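Local coordinates for envelopment polyprotein (Bovine Schmallenberg virus BH80/Germany/2011, PDB 7A56) that probably drives fusion of the viral and host membranes during entry, as the class II fusion glycoprotein Gc of an orthobunyavirus, captured here in its postfusion form, at residues C179-Y187 with C299-L308; A354-C363 with A374-T383. One frame throughout, in Å; residues are numbered along the deposited sequence.

Contact 1 of 2, residues C179-Y187 with C299-L308; sequences CQDIIRPEY and CFDNSYQSCL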
ATOM      1  N   CYS A 179     -38.303 -12.253   5.367  1.00 26.57           N
ATOM      2  CA  CYS A 179     -38.239 -10.856   5.757  1.00 25.74           C
ATOM      3  C   CYS A 179     -37.028 -10.197   5.096  1.00 27.38           C
ATOM      4  O   CYS A 179     -36.098 -10.875   4.681  1.00 28.21           O
ATOM      5  CB  CYS A 179     -38.160 -10.712   7.291  1.00 26.22           C
ATOM      6  SG  CYS A 179     -36.744 -11.507   8.103  1.00 28.39           S
ATOM      7  N   GLN A 180     -37.046  -8.864   5.057  1.00 27.73           N
ATOM      8  CA  GLN A 180     -35.903  -8.068   4.586  1.00 28.36           C
ATOM      9  C   GLN A 180     -35.924  -6.752   5.359  1.00 28.57           C
ATOM     10  O   GLN A 180     -37.012  -6.202   5.588  1.00 29.66           O
ATOM     11  CB  GLN A 180     -36.039  -7.861   3.075  1.00 28.98           C
ATOM     12  CG  GLN A 180     -34.836  -7.269   2.345  1.00 34.63           C
ATOM     13  CD  GLN A 180     -35.149  -7.210   0.878  1.00 34.80           C
ATOM     14  OE1 GLN A 180     -36.062  -6.500   0.476  1.00 37.16           O
ATOM     15  NE2 GLN A 180     -34.441  -8.014   0.076  1.00 36.15           N
ATOM     16  N   ASP A 181     -34.750  -6.303   5.835  1.00 27.19           N
ATOM     17  CA  ASP A 181     -34.661  -5.009   6.529  1.00 28.67           C
ATOM     18  C   ASP A 181     -35.117  -3.850   5.653  1.00 30.74           C
ATOM     19  O   ASP A 181     -35.028  -3.888   4.414  1.00 29.93           O
ATOM     20  CB  ASP A 181     -33.234  -4.694   6.961  1.00 30.09           C
ATOM     21  CG  ASP A 181     -32.786  -5.483   8.187  1.00 31.80           C
ATOM     22  OD1 ASP A 181     -33.468  -6.487   8.558  1.00 30.28           O
ATOM     23  OD2 ASP A 181     -31.703  -5.111   8.742  1.00 31.98           O
ATOM     24  N   ILE A 182     -35.597  -2.799   6.324  1.00 31.47           N
ATOM     25  CA  ILE A 182     -35.716  -1.448   5.765  1.00 32.42           C
ATOM     26  C   ILE A 182     -34.705  -0.559   6.480  1.00 30.32           C
ATOM     27  O   ILE A 182     -34.636  -0.578   7.736  1.00 30.76           O
ATOM     28  CB  ILE A 182     -37.128  -0.877   5.962  1.00 33.54           C
ATOM     29  CG1 ILE A 182     -38.186  -1.787   5.368  1.00 32.44           C
ATOM     30  CG2 ILE A 182     -37.185   0.576   5.378  1.00 36.29           C
ATOM     31  CD1 ILE A 182     -39.581  -1.573   6.041  1.00 34.00           C
ATOM     32  N   ILE A 183     -33.902   0.207   5.690  1.00 32.16           N
ATOM     33  CA  ILE A 183     -32.870   1.070   6.246  1.00 30.92           C
ATOM     34  C   ILE A 183     -33.163   2.527   5.885  1.00 34.32           C
ATOM     35  O   ILE A 183     -33.850   2.841   4.912  1.00 33.70           O
ATOM     36  CB  ILE A 183     -31.438   0.709   5.745  1.00 32.04           C
ATOM     37  CG1 ILE A 183     -31.344   0.960   4.231  1.00 32.75           C
ATOM     38  CG2 ILE A 183     -31.065  -0.732   6.147  1.00 28.28           C
ATOM     39  CD1 ILE A 183     -29.891   1.071   3.672  1.00 32.01           C
ATOM     40  N   ARG A 184     -32.570   3.420   6.662  1.00 33.77           N
ATOM     41  CA  ARG A 184     -32.544   4.815   6.305  1.00 35.60           C
ATOM     42  C   ARG A 184     -31.162   5.062   5.685  1.00 30.64           C
ATOM     43  O   ARG A 184     -30.153   4.937   6.385  1.00 30.73           O
ATOM     44  CB  ARG A 184     -32.775   5.704   7.526  1.00 37.63           C
ATOM     45  CG  ARG A 184     -32.692   7.210   7.205  1.00 40.42           C
ATOM     46  CD  ARG A 184     -32.816   8.038   8.461  1.00 41.67           C
ATOM     47  NE  ARG A 184     -31.624   8.050   9.340  1.00 40.23           N
ATOM     48  CZ  ARG A 184     -31.599   7.557  10.583  1.00 40.06           C
ATOM     49  NH1 ARG A 184     -30.498   7.662  11.321  1.00 41.11           N
ATOM     50  NH2 ARG A 184     -32.675   6.972  11.110  1.00 41.16           N
ATOM     51  N   PRO A 185     -31.073   5.352   4.392  1.00 31.64           N
ATOM     52  CA  PRO A 185     -29.745   5.512   3.756  1.00 32.45           C
ATOM     53  C   PRO A 185     -28.992   6.680   4.373  1.00 32.24           C
ATOM     54  O   PRO A 185     -29.547   7.780   4.522  1.00 28.54           O
ATOM     55  CB  PRO A 185     -30.080   5.789   2.279  1.00 30.64           C
ATOM     56  CG  PRO A 185     -31.500   5.429   2.101  1.00 37.58           C
ATOM     57  CD  PRO A 185     -32.194   5.514   3.451  1.00 34.12           C
ATOM     58  N   GLU A 186     -27.696   6.453   4.678  1.00 34.92           N
ATOM     59  CA  GLU A 186     -26.827   7.473   5.284  1.00 33.30           C
ATOM     60  C   GLU A 186     -25.457   7.582   4.589  1.00 32.66           C
ATOM     61  O   GLU A 186     -24.935   8.692   4.466  1.00 34.37           O
ATOM     62  CB  GLU A 186     -26.641   7.192   6.785  1.00 33.84           C
ATOM     63  CG  GLU A 186     -27.978   7.358   7.596  1.00 34.23           C
ATOM     64  CD  GLU A 186     -28.243   8.811   7.930  1.00 39.99           C
ATOM     65  OE1 GLU A 186     -29.313   9.126   8.510  1.00 43.61           O
ATOM     66  OE2 GLU A 186     -27.332   9.653   7.627  1.00 41.61           O
ATOM     67  N   TYR A 187     -24.895   6.469   4.099  1.00 31.45           N
ATOM     68  CA  TYR A 187     -23.597   6.505   3.413  1.00 29.87           C
ATOM     69  C   TYR A 187     -23.723   5.795   2.068  1.00 30.19           C
ATOM     70  O   TYR A 187     -24.477   4.817   1.942  1.00 28.48           O
ATOM     71  CB  TYR A 187     -22.478   5.807   4.222  1.00 26.05           C
ATOM     72  CG  TYR A 187     -22.117   6.400   5.572  1.00 33.56           C
ATOM     73  CD1 TYR A 187     -22.930   6.189   6.698  1.00 36.85           C
ATOM     74  CD2 TYR A 187     -20.917   7.134   5.736  1.00 35.27           C
ATOM     75  CE1 TYR A 187     -22.574   6.700   7.937  1.00 38.84           C
ATOM     76  CE2 TYR A 187     -20.559   7.653   6.977  1.00 37.40           C
ATOM     77  CZ  TYR A 187     -21.389   7.429   8.079  1.00 41.65           C
ATOM     78  OH  TYR A 187     -21.038   7.923   9.323  1.00 43.19           O
ATOM     79  N   CYS A 299     -34.448  -8.983  11.615  1.00 25.53           N
ATOM     80  CA  CYS A 299     -34.360  -9.801  10.407  1.00 25.03           C
ATOM     81  C   CYS A 299     -32.909 -10.056  10.048  1.00 25.37           C
ATOM     82  O   CYS A 299     -32.334 -11.111  10.381  1.00 23.64           O
ATOM     83  CB  CYS A 299     -35.118  -9.135   9.231  1.00 25.86           C
ATOM     84  SG  CYS A 299     -35.127 -10.173   7.724  1.00 28.41           S
ATOM     85  N   PHE A 300     -32.277  -9.083   9.358  1.00 25.90           N
ATOM     86  CA  PHE A 300     -30.855  -9.201   9.122  1.00 24.26           C
ATOM     87  C   PHE A 300     -30.085  -8.791  10.375  1.00 26.89           C
ATOM     88  O   PHE A 300     -30.580  -8.026  11.196  1.00 28.44           O
ATOM     89  CB  PHE A 300     -30.375  -8.239   8.005  1.00 22.32           C
ATOM     90  CG  PHE A 300     -31.018  -8.436   6.618  1.00 24.99           C
ATOM     91  CD1 PHE A 300     -31.343  -9.697   6.131  1.00 26.42           C
ATOM     92  CD2 PHE A 300     -31.170  -7.337   5.764  1.00 27.38           C
ATOM     93  CE1 PHE A 300     -31.892  -9.861   4.839  1.00 29.77           C
ATOM     94  CE2 PHE A 300     -31.735  -7.497   4.472  1.00 27.73           C
ATOM     95  CZ  PHE A 300     -32.065  -8.748   4.003  1.00 29.14           C
ATOM     96  N   ASP A 301     -28.805  -9.180  10.433  1.00 26.80           N
ATOM     97  CA  ASP A 301     -27.829  -8.444  11.233  1.00 27.34           C
ATOM     98  C   ASP A 301     -27.459  -7.143  10.521  1.00 27.57           C
ATOM     99  O   ASP A 301     -27.353  -7.116   9.299  1.00 28.97           O
ATOM    100  CB  ASP A 301     -26.537  -9.246  11.425  1.00 25.51           C
ATOM    101  CG  ASP A 301     -26.751 -10.547  12.226  1.00 33.31           C
ATOM    102  OD1 ASP A 301     -27.241 -10.446  13.366  1.00 35.37           O
ATOM    103  OD2 ASP A 301     -26.368 -11.634  11.726  1.00 33.71           O
ATOM    104  N   ASN A 302     -27.275  -6.054  11.273  1.00 27.17           N
ATOM    105  CA  ASN A 302     -26.872  -4.777  10.649  1.00 28.68           C
ATOM    106  C   ASN A 302     -25.819  -4.144  11.536  1.00 31.26           C
ATOM    107  O   ASN A 302     -26.087  -3.842  12.695  1.00 33.69           O
ATOM    108  CB  ASN A 302     -28.040  -3.797  10.457  1.00 28.59           C
ATOM    109  CG  ASN A 302     -27.655  -2.547   9.595  1.00 28.81           C
ATOM    110  OD1 ASN A 302     -26.453  -2.297   9.306  1.00 27.40           O
ATOM    111  ND2 ASN A 302     -28.662  -1.805   9.153  1.00 29.60           N
ATOM    112  N   SER A 303     -24.641  -3.923  10.996  1.00 30.14           N
ATOM    113  CA  SER A 303     -23.537  -3.378  11.780  1.00 28.80           C
ATOM    114  C   SER A 303     -23.243  -1.917  11.415  1.00 30.64           C
ATOM    115  O   SER A 303     -22.091  -1.494  11.397  1.00 28.61           O
ATOM    116  CB  SER A 303     -22.298  -4.270  11.612  1.00 30.10           C
ATOM    117  OG  SER A 303     -21.289  -3.871  12.538  1.00 35.46           O
ATOM    118  N   TYR A 304     -24.298  -1.127  11.189  1.00 30.23           N
ATOM    119  CA  TYR A 304     -24.204   0.285  10.786  1.00 32.64           C
ATOM    120  C   TYR A 304     -23.421   1.130  11.784  1.00 33.96           C
ATOM    121  O   TYR A 304     -22.774   2.127  11.403  1.00 33.28           O
ATOM    122  CB  TYR A 304     -25.622   0.868  10.636  1.00 32.58           C
ATOM    123  CG  TYR A 304     -25.623   2.344  10.442  1.00 32.33           C
ATOM    124  CD1 TYR A 304     -25.101   2.883   9.270  1.00 33.85           C
ATOM    125  CD2 TYR A 304     -26.069   3.218  11.457  1.00 32.05           C
ATOM    126  CE1 TYR A 304     -25.061   4.273   9.066  1.00 35.69           C
ATOM    127  CE2 TYR A 304     -26.046   4.605  11.273  1.00 34.01           C
ATOM    128  CZ  TYR A 304     -25.505   5.129  10.059  1.00 38.56           C
ATOM    129  OH  TYR A 304     -25.403   6.502   9.806  1.00 37.23           O
ATOM    130  N   GLN A 305     -23.471   0.757  13.063  1.00 32.42           N
ATOM    131  CA  GLN A 305     -22.725   1.514  14.045  1.00 36.27           C
ATOM    132  C   GLN A 305     -21.234   1.555  13.711  1.00 34.32           C
ATOM    133  O   GLN A 305     -20.552   2.497  14.127  1.00 33.56           O
ATOM    134  CB  GLN A 305     -22.931   0.920  15.423  1.00 40.16           C
ATOM    135  CG  GLN A 305     -22.386  -0.482  15.537  1.00 45.64           C
ATOM    136  CD  GLN A 305     -23.433  -1.589  15.335  1.00 45.49           C
ATOM    137  OE1 GLN A 305     -24.502  -1.397  14.718  1.00 45.55           O
ATOM    138  NE2 GLN A 305     -23.123  -2.755  15.868  1.00 46.46           N
ATOM    139  N   SER A 306     -20.729   0.571  12.951  1.00 32.16           N
ATOM    140  CA  SER A 306     -19.352   0.609  12.445  1.00 30.37           C
ATOM    141  C   SER A 306     -19.140   1.753  11.465  1.00 28.60           C
ATOM    142  O   SER A 306     -18.068   2.393  11.443  1.00 29.86           O
ATOM    143  CB  SER A 306     -19.027  -0.714  11.759  1.00 29.54           C
ATOM    144  OG  SER A 306     -19.145  -1.770  12.697  1.00 28.22           O
ATOM    145  N   CYS A 307     -20.116   1.994  10.595  1.00 28.17           N
ATOM    146  CA  CYS A 307     -20.015   3.153   9.711  1.00 32.98           C
ATOM    147  C   CYS A 307     -19.823   4.420  10.515  1.00 38.24           C
ATOM    148  O   CYS A 307     -19.032   5.292  10.146  1.00 36.50           O
ATOM    149  CB  CYS A 307     -21.277   3.274   8.855  1.00 34.83           C
ATOM    150  SG  CYS A 307     -21.634   1.742   7.950  1.00 35.08           S
ATOM    151  N   LEU A 308     -20.525   4.544  11.631  1.00 37.92           N
ATOM    152  CA  LEU A 308     -20.323   5.787  12.391  1.00 41.80           C
ATOM    153  C   LEU A 308     -18.895   5.977  12.901  1.00 41.89           C
ATOM    154  O   LEU A 308     -18.506   7.115  13.188  1.00 42.67           O
ATOM    155  CB  LEU A 308     -21.288   5.869  13.567  1.00 42.85           C
ATOM    156  CG  LEU A 308     -22.726   5.929  13.087  1.00 43.04           C
ATOM    157  CD1 LEU A 308     -23.632   5.896  14.284  1.00 45.70           C
ATOM    158  CD2 LEU A 308     -22.959   7.169  12.238  1.00 44.45           C
TER
HETATM  159  O   HOH W   1     -31.273  -5.457  11.322  1.00 26.74           O
HETATM  160  O   HOH W   2     -33.937  -6.271  11.412  1.00 26.80           O
HETATM  161  O   HOH W   3     -18.151   8.168  10.079  1.00 44.97           O

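Contact 2 of 2, residues A354-C363 with A374-T383; sequences ATVTIDEIRC and ACALKLSTNT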
ATOM      1  N   ALA A 354       9.205  31.664   2.241  1.00 38.14           N
ATOM      2  CA  ALA A 354       7.880  32.263   2.106  1.00 37.48           C
ATOM      3  C   ALA A 354       7.482  33.039   3.373  1.00 40.51           C
ATOM      4  O   ALA A 354       7.902  32.720   4.481  1.00 41.29           O
ATOM      5  CB  ALA A 354       6.849  31.166   1.793  1.00 34.02           C
ATOM      6  N   THR A 355       6.675  34.082   3.198  1.00 41.76           N
ATOM      7  CA  THR A 355       6.063  34.804   4.321  1.00 42.52           C
ATOM      8  C   THR A 355       4.638  34.281   4.523  1.00 40.35           C
ATOM      9  O   THR A 355       3.742  34.599   3.742  1.00 37.68           O
ATOM     10  CB  THR A 355       6.054  36.298   4.054  1.00 45.28           C
ATOM     11  OG1 THR A 355       7.394  36.737   3.845  1.00 47.55           O
ATOM     12  CG2 THR A 355       5.439  37.089   5.258  1.00 47.28           C
ATOM     13  N   VAL A 356       4.440  33.464   5.550  1.00 43.98           N
ATOM     14  CA  VAL A 356       3.144  32.859   5.868  1.00 43.99           C
ATOM     15  C   VAL A 356       2.739  33.320   7.258  1.00 45.14           C
ATOM     16  O   VAL A 356       3.582  33.403   8.157  1.00 43.93           O
ATOM     17  CB  VAL A 356       3.190  31.318   5.797  1.00 45.50           C
ATOM     18  CG1 VAL A 356       1.826  30.719   6.132  1.00 45.47           C
ATOM     19  CG2 VAL A 356       3.654  30.859   4.426  1.00 43.89           C
ATOM     20  N   THR A 357       1.461  33.673   7.420  1.00 45.82           N
ATOM     21  CA  THR A 357       0.892  33.940   8.731  1.00 46.13           C
ATOM     22  C   THR A 357      -0.350  33.074   8.926  1.00 44.91           C
ATOM     23  O   THR A 357      -1.146  32.882   7.997  1.00 42.78           O
ATOM     24  CB  THR A 357       0.513  35.430   8.927  1.00 49.89           C
ATOM     25  OG1 THR A 357      -0.425  35.829   7.911  1.00 50.04           O
ATOM     26  CG2 THR A 357       1.769  36.358   8.892  1.00 50.82           C
ATOM     27  N   ILE A 358      -0.516  32.549  10.137  1.00 46.19           N
ATOM     28  CA  ILE A 358      -1.755  31.865  10.515  1.00 46.08           C
ATOM     29  C   ILE A 358      -2.687  32.904  11.121  1.00 48.56           C
ATOM     30  O   ILE A 358      -2.542  33.281  12.283  1.00 47.37           O
ATOM     31  CB  ILE A 358      -1.501  30.717  11.479  1.00 46.28           C
ATOM     32  CG1 ILE A 358      -0.584  29.696  10.807  1.00 42.06           C
ATOM     33  CG2 ILE A 358      -2.872  30.149  11.940  1.00 48.49           C
ATOM     34  CD1 ILE A 358      -0.046  28.626  11.715  1.00 41.33           C
ATOM     35  N   ASP A 359      -3.636  33.399  10.321  1.00 50.22           N
ATOM     36  CA  ASP A 359      -4.444  34.525  10.764  1.00 53.64           C
ATOM     37  C   ASP A 359      -5.451  34.087  11.807  1.00 55.47           C
ATOM     38  O   ASP A 359      -5.733  34.829  12.753  1.00 57.22           O
ATOM     39  CB  ASP A 359      -5.155  35.173   9.574  1.00 54.67           C
ATOM     40  CG  ASP A 359      -4.179  35.607   8.487  1.00 54.54           C
ATOM     41  OD1 ASP A 359      -3.031  35.910   8.846  1.00 54.92           O
ATOM     42  OD2 ASP A 359      -4.549  35.645   7.292  1.00 53.53           O
ATOM     43  N   GLU A 360      -5.999  32.889  11.660  1.00 54.83           N
ATOM     44  CA  GLU A 360      -6.767  32.376  12.785  1.00 56.50           C
ATOM     45  C   GLU A 360      -6.759  30.865  12.749  1.00 52.24           C
ATOM     46  O   GLU A 360      -6.410  30.251  11.737  1.00 49.57           O
ATOM     47  CB  GLU A 360      -8.183  32.917  12.809  1.00 63.28           C
ATOM     48  CG  GLU A 360      -8.879  33.127  11.502  1.00 67.65           C
ATOM     49  CD  GLU A 360     -10.303  33.629  11.731  1.00 75.30           C
ATOM     50  OE1 GLU A 360     -10.555  34.841  11.520  1.00 79.90           O
ATOM     51  OE2 GLU A 360     -11.162  32.815  12.167  1.00 76.92           O
ATOM     52  N   ILE A 361      -7.109  30.275  13.889  1.00 53.35           N
ATOM     53  CA  ILE A 361      -7.169  28.823  14.038  1.00 51.45           C
ATOM     54  C   ILE A 361      -8.270  28.490  15.034  1.00 51.65           C
ATOM     55  O   ILE A 361      -8.308  29.027  16.147  1.00 52.54           O
ATOM     56  CB  ILE A 361      -5.819  28.223  14.484  1.00 52.85           C
ATOM     57  CG1 ILE A 361      -5.953  26.727  14.763  1.00 52.90           C
ATOM     58  CG2 ILE A 361      -5.264  28.966  15.698  1.00 56.48           C
ATOM     59  CD1 ILE A 361      -4.595  26.041  15.003  1.00 52.00           C
ATOM     60  N   ARG A 362      -9.167  27.597  14.620  1.00 52.96           N
ATOM     61  CA  ARG A 362     -10.271  27.103  15.440  1.00 57.14           C
ATOM     62  C   ARG A 362     -10.196  25.582  15.417  1.00 53.55           C
ATOM     63  O   ARG A 362     -10.086  24.993  14.337  1.00 50.74           O
ATOM     64  CB  ARG A 362     -11.617  27.566  14.881  1.00 64.90           C
ATOM     65  CG  ARG A 362     -11.859  29.061  14.920  1.00 71.92           C
ATOM     66  CD  ARG A 362     -11.318  29.661  16.208  1.00 79.34           C
ATOM     67  NE  ARG A 362     -12.269  30.545  16.865  1.00 88.47           N
ATOM     68  CZ  ARG A 362     -13.005  30.204  17.919  1.00 93.88           C
ATOM     69  NH1 ARG A 362     -13.843  31.078  18.452  1.00 98.10           N
ATOM     70  NH2 ARG A 362     -12.900  28.988  18.442  1.00 93.95           N
ATOM     71  N   CYS A 363     -10.203  24.944  16.586  1.00 53.86           N
ATOM     72  CA  CYS A 363     -10.151  23.487  16.668  1.00 53.84           C
ATOM     73  C   CYS A 363     -11.270  22.986  17.567  1.00 55.44           C
ATOM     74  O   CYS A 363     -11.569  23.599  18.610  1.00 56.63           O
ATOM     75  CB  CYS A 363      -8.809  22.995  17.205  1.00 55.09           C
ATOM     76  SG  CYS A 363      -7.393  23.602  16.293  1.00 55.72           S
ATOM     77  N   ALA A 374     -10.477  18.485  14.799  1.00 53.16           N
ATOM     78  CA  ALA A 374     -10.543  19.133  13.487  1.00 49.88           C
ATOM     79  C   ALA A 374     -10.192  20.607  13.649  1.00 44.36           C
ATOM     80  O   ALA A 374     -10.766  21.290  14.514  1.00 46.55           O
ATOM     81  CB  ALA A 374     -11.942  18.972  12.882  1.00 52.20           C
ATOM     82  N   CYS A 375      -9.247  21.104  12.839  1.00 51.65           N
ATOM     83  CA  CYS A 375      -8.856  22.511  12.912  1.00 51.57           C
ATOM     84  C   CYS A 375      -9.109  23.200  11.580  1.00 50.03           C
ATOM     85  O   CYS A 375      -8.693  22.703  10.533  1.00 46.89           O
ATOM     86  CB  CYS A 375      -7.375  22.672  13.291  1.00 50.70           C
ATOM     87  SG  CYS A 375      -6.942  22.076  14.972  1.00 52.31           S
ATOM     88  N   ALA A 376      -9.797  24.341  11.631  1.00 52.32           N
ATOM     89  CA  ALA A 376      -9.864  25.291  10.524  1.00 50.53           C
ATOM     90  C   ALA A 376      -8.813  26.381  10.721  1.00 47.13           C
ATOM     91  O   ALA A 376      -8.780  27.052  11.758  1.00 47.92           O
ATOM     92  CB  ALA A 376     -11.258  25.919  10.427  1.00 52.46           C
ATOM     93  N   LEU A 377      -7.974  26.565   9.723  1.00 45.98           N
ATOM     94  CA  LEU A 377      -6.979  27.619   9.699  1.00 46.16           C
ATOM     95  C   LEU A 377      -7.340  28.645   8.629  1.00 46.37           C
ATOM     96  O   LEU A 377      -7.740  28.284   7.510  1.00 45.07           O
ATOM     97  CB  LEU A 377      -5.588  27.033   9.410  1.00 43.49           C
ATOM     98  CG  LEU A 377      -4.877  26.305  10.565  1.00 45.60           C
ATOM     99  CD1 LEU A 377      -5.536  24.983  10.910  1.00 46.22           C
ATOM    100  CD2 LEU A 377      -3.419  26.049  10.216  1.00 43.61           C
ATOM    101  N   LYS A 378      -7.154  29.922   8.958  1.00 46.36           N
ATOM    102  CA  LYS A 378      -7.041  30.965   7.943  1.00 48.42           C
ATOM    103  C   LYS A 378      -5.574  31.392   7.822  1.00 44.02           C
ATOM    104  O   LYS A 378      -4.983  31.880   8.801  1.00 43.38           O
ATOM    105  CB  LYS A 378      -7.939  32.160   8.275  1.00 55.14           C
ATOM    106  CG  LYS A 378      -9.430  31.854   8.178  1.00 61.09           C
ATOM    107  CD  LYS A 378     -10.175  33.020   7.553  1.00 67.53           C
ATOM    108  CE  LYS A 378     -11.678  32.829   7.636  1.00 72.96           C
ATOM    109  NZ  LYS A 378     -12.283  33.340   8.912  1.00 76.66           N
ATOM    110  N   LEU A 379      -5.022  31.224   6.618  1.00 44.15           N
ATOM    111  CA  LEU A 379      -3.610  31.456   6.292  1.00 45.11           C
ATOM    112  C   LEU A 379      -3.474  32.595   5.298  1.00 44.39           C
ATOM    113  O   LEU A 379      -4.265  32.694   4.353  1.00 45.03           O
ATOM    114  CB  LEU A 379      -2.936  30.248   5.638  1.00 47.06           C
ATOM    115  CG  LEU A 379      -2.749  29.001   6.471  1.00 52.36           C
ATOM    116  CD1 LEU A 379      -1.682  28.155   5.848  1.00 49.82           C
ATOM    117  CD2 LEU A 379      -2.398  29.391   7.885  1.00 53.90           C
ATOM    118  N   SER A 380      -2.441  33.418   5.496  1.00 42.21           N
ATOM    119  CA  SER A 380      -1.959  34.380   4.503  1.00 42.83           C
ATOM    120  C   SER A 380      -0.583  33.940   4.006  1.00 37.61           C
ATOM    121  O   SER A 380       0.216  33.390   4.765  1.00 37.46           O
ATOM    122  CB  SER A 380      -1.877  35.794   5.078  1.00 44.37           C
ATOM    123  OG  SER A 380      -3.159  36.373   5.148  1.00 49.23           O
ATOM    124  N   THR A 381      -0.337  34.131   2.718  1.00 38.36           N
ATOM    125  CA  THR A 381       0.966  33.782   2.162  1.00 35.60           C
ATOM    126  C   THR A 381       1.281  34.743   1.034  1.00 36.59           C
ATOM    127  O   THR A 381       0.387  35.219   0.322  1.00 36.47           O
ATOM    128  CB  THR A 381       1.011  32.311   1.678  1.00 36.37           C
ATOM    129  OG1 THR A 381       2.277  32.032   1.076  1.00 34.61           O
ATOM    130  CG2 THR A 381      -0.135  32.001   0.656  1.00 36.70           C
ATOM    131  N   ASN A 382       2.562  35.069   0.903  1.00 35.48           N
ATOM    132  CA  ASN A 382       2.977  35.956  -0.180  1.00 37.23           C
ATOM    133  C   ASN A 382       3.268  35.188  -1.479  1.00 34.82           C
ATOM    134  O   ASN A 382       3.629  35.817  -2.491  1.00 35.95           O
ATOM    135  CB  ASN A 382       4.187  36.820   0.268  1.00 38.64           C
ATOM    136  CG  ASN A 382       5.466  36.003   0.551  1.00 37.42           C
ATOM    137  OD1 ASN A 382       5.445  34.816   0.865  1.00 37.34           O
ATOM    138  ND2 ASN A 382       6.591  36.671   0.440  1.00 40.93           N
ATOM    139  N   THR A 383       3.024  33.872  -1.499  1.00 32.49           N
ATOM    140  CA  THR A 383       3.396  33.040  -2.632  1.00 31.38           C
ATOM    141  C   THR A 383       2.637  31.710  -2.594  1.00 30.66           C
ATOM    142  O   THR A 383       2.382  31.148  -1.536  1.00 26.99           O
ATOM    143  CB  THR A 383       4.924  32.767  -2.685  1.00 31.54           C
ATOM    144  OG1 THR A 383       5.257  32.066  -3.890  1.00 29.92           O
ATOM    145  CG2 THR A 383       5.470  31.976  -1.477  1.00 28.47           C
TER

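Contact 1 of 2, residues C179-Y187 with C299-L308
Cys179 and Cys299 are joined by a disulfide with a chi3 of 94°, and one of the two packed ends of this contact gathers beside it. With SG anti to the backbone N (chi1 -176°), Cys299 reaches across to the strand. Next to it the carboxylate of Asp181 receives the backbone N-H of Phe300 on OD1, Phe300 N to OD1 3.0 Å, a nearly straight bond that meets the oxygen on its syn side but 33° out of the carboxylate plane. Two waters complete the grip: one links Asp181 OD2 to Phe300 O, the other links OD1 to Cys299 N, while Thr124 OG1 also bonds OD2. The Phe300 ring slants past this carboxylate, its CD2 3.5 Å from Asp181 CG, and its CZ lies 3.6 Å from Gln180 CG.

Beyond Asp181 the segments draw apart, and Ile183 CG2 only grazes Asn302 ND2, which is hydrogen-bonded to Thr124 OG1. Contact resumes at Glu186, whose CB sits 3.3 Å from Tyr304 OH, and at the buried Tyr187, whose ring carries Cys307 CB over one face in a CH-pi contact, 4.2 Å from the centroid, with Tyr304 OH and Leu308 CD2 at its edge. A water bridges Tyr187 OH and Cys307 O. The solvent side is left to Leu308 and to Arg184, whose NE meets Glu186 OE1 in the guanidinium plane in a salt bridge; Glu186 OE2 also pairs with Lys245.

Strand 172-183 runs between strands 98-134 and 150-158; Val150 touches both Cys299 and Phe300, and the short helix 305-308 is tied through Cys307 to Cys264.

Contact 2 of 2, residues A354-C363 with A374-T383
Ile358 and Leu379 lie side by side on the apolar face of this antiparallel hairpin, and Leu379 CD2 fits close against Ile358 CG1 at 3.5 Å, a snug fit for two carbon atoms. Leu379 CD1 approaches Val356 CG1 from the other branch, and Leu377 fills the next hollow, its CD1 4.2 Å from Ile361 CG1. The row ends at the Cys363-Cys375 disulfide, which bridges a non-hydrogen-bonded pair, with a chi3 of 110°.

A classic beta bulge interrupts the register: Asp359 and Glu360 sit together opposite Lys378, whose carbonyl O takes both backbone N-H groups, Glu360 N at 3.2 Å and Asp359 N at a doubtfully short distance. The extra residue brings the Asp359 carboxylate over Ser380, and Ser380 OG donates to the syn lone pair of Asp359 OD2, 2.7 Å away; Thr357 OG1 bonds OD1. On this polar face Glu360 and Lys378 run alongside each other, CG against CB at 3.5 Å, before a long salt bridge between OE1 and NZ. At the open end, Asn382 CG sits between its backbone N and carbonyl carbon (chi1 65°), which folds OD1 back to accept Thr355 N from above the carbonyl plane.

Strand 356-365 is outermost in its four-stranded sheet, strand 373-381 pairs onward with strand 408-414, and strands 422-426 and 429-433 pack against the apolar face.

In the fold
Contact 1 and contact 2 lie in different parts of an elongated chain, centres about 40 Å apart and nearest atoms about 14 Å apart, and they lie on different strands. Both are partly buried and both are locked by a disulfide, yet the bonding differs. In 179-187 with 299-308, distant pieces of chain meet through side chains, waters and a lone backbone-to-carboxylate bond. In 354-363 with 374-383, near neighbours along the chain form a hairpin through repeated backbone hydrogen bonds, with one face mostly apolar and largely buried, the other mostly polar and more exposed. Gly258 of a neighbouring subunit packs on Ser306, within segment 299-308, whereas no other protein chain of the assembly touches contact 2.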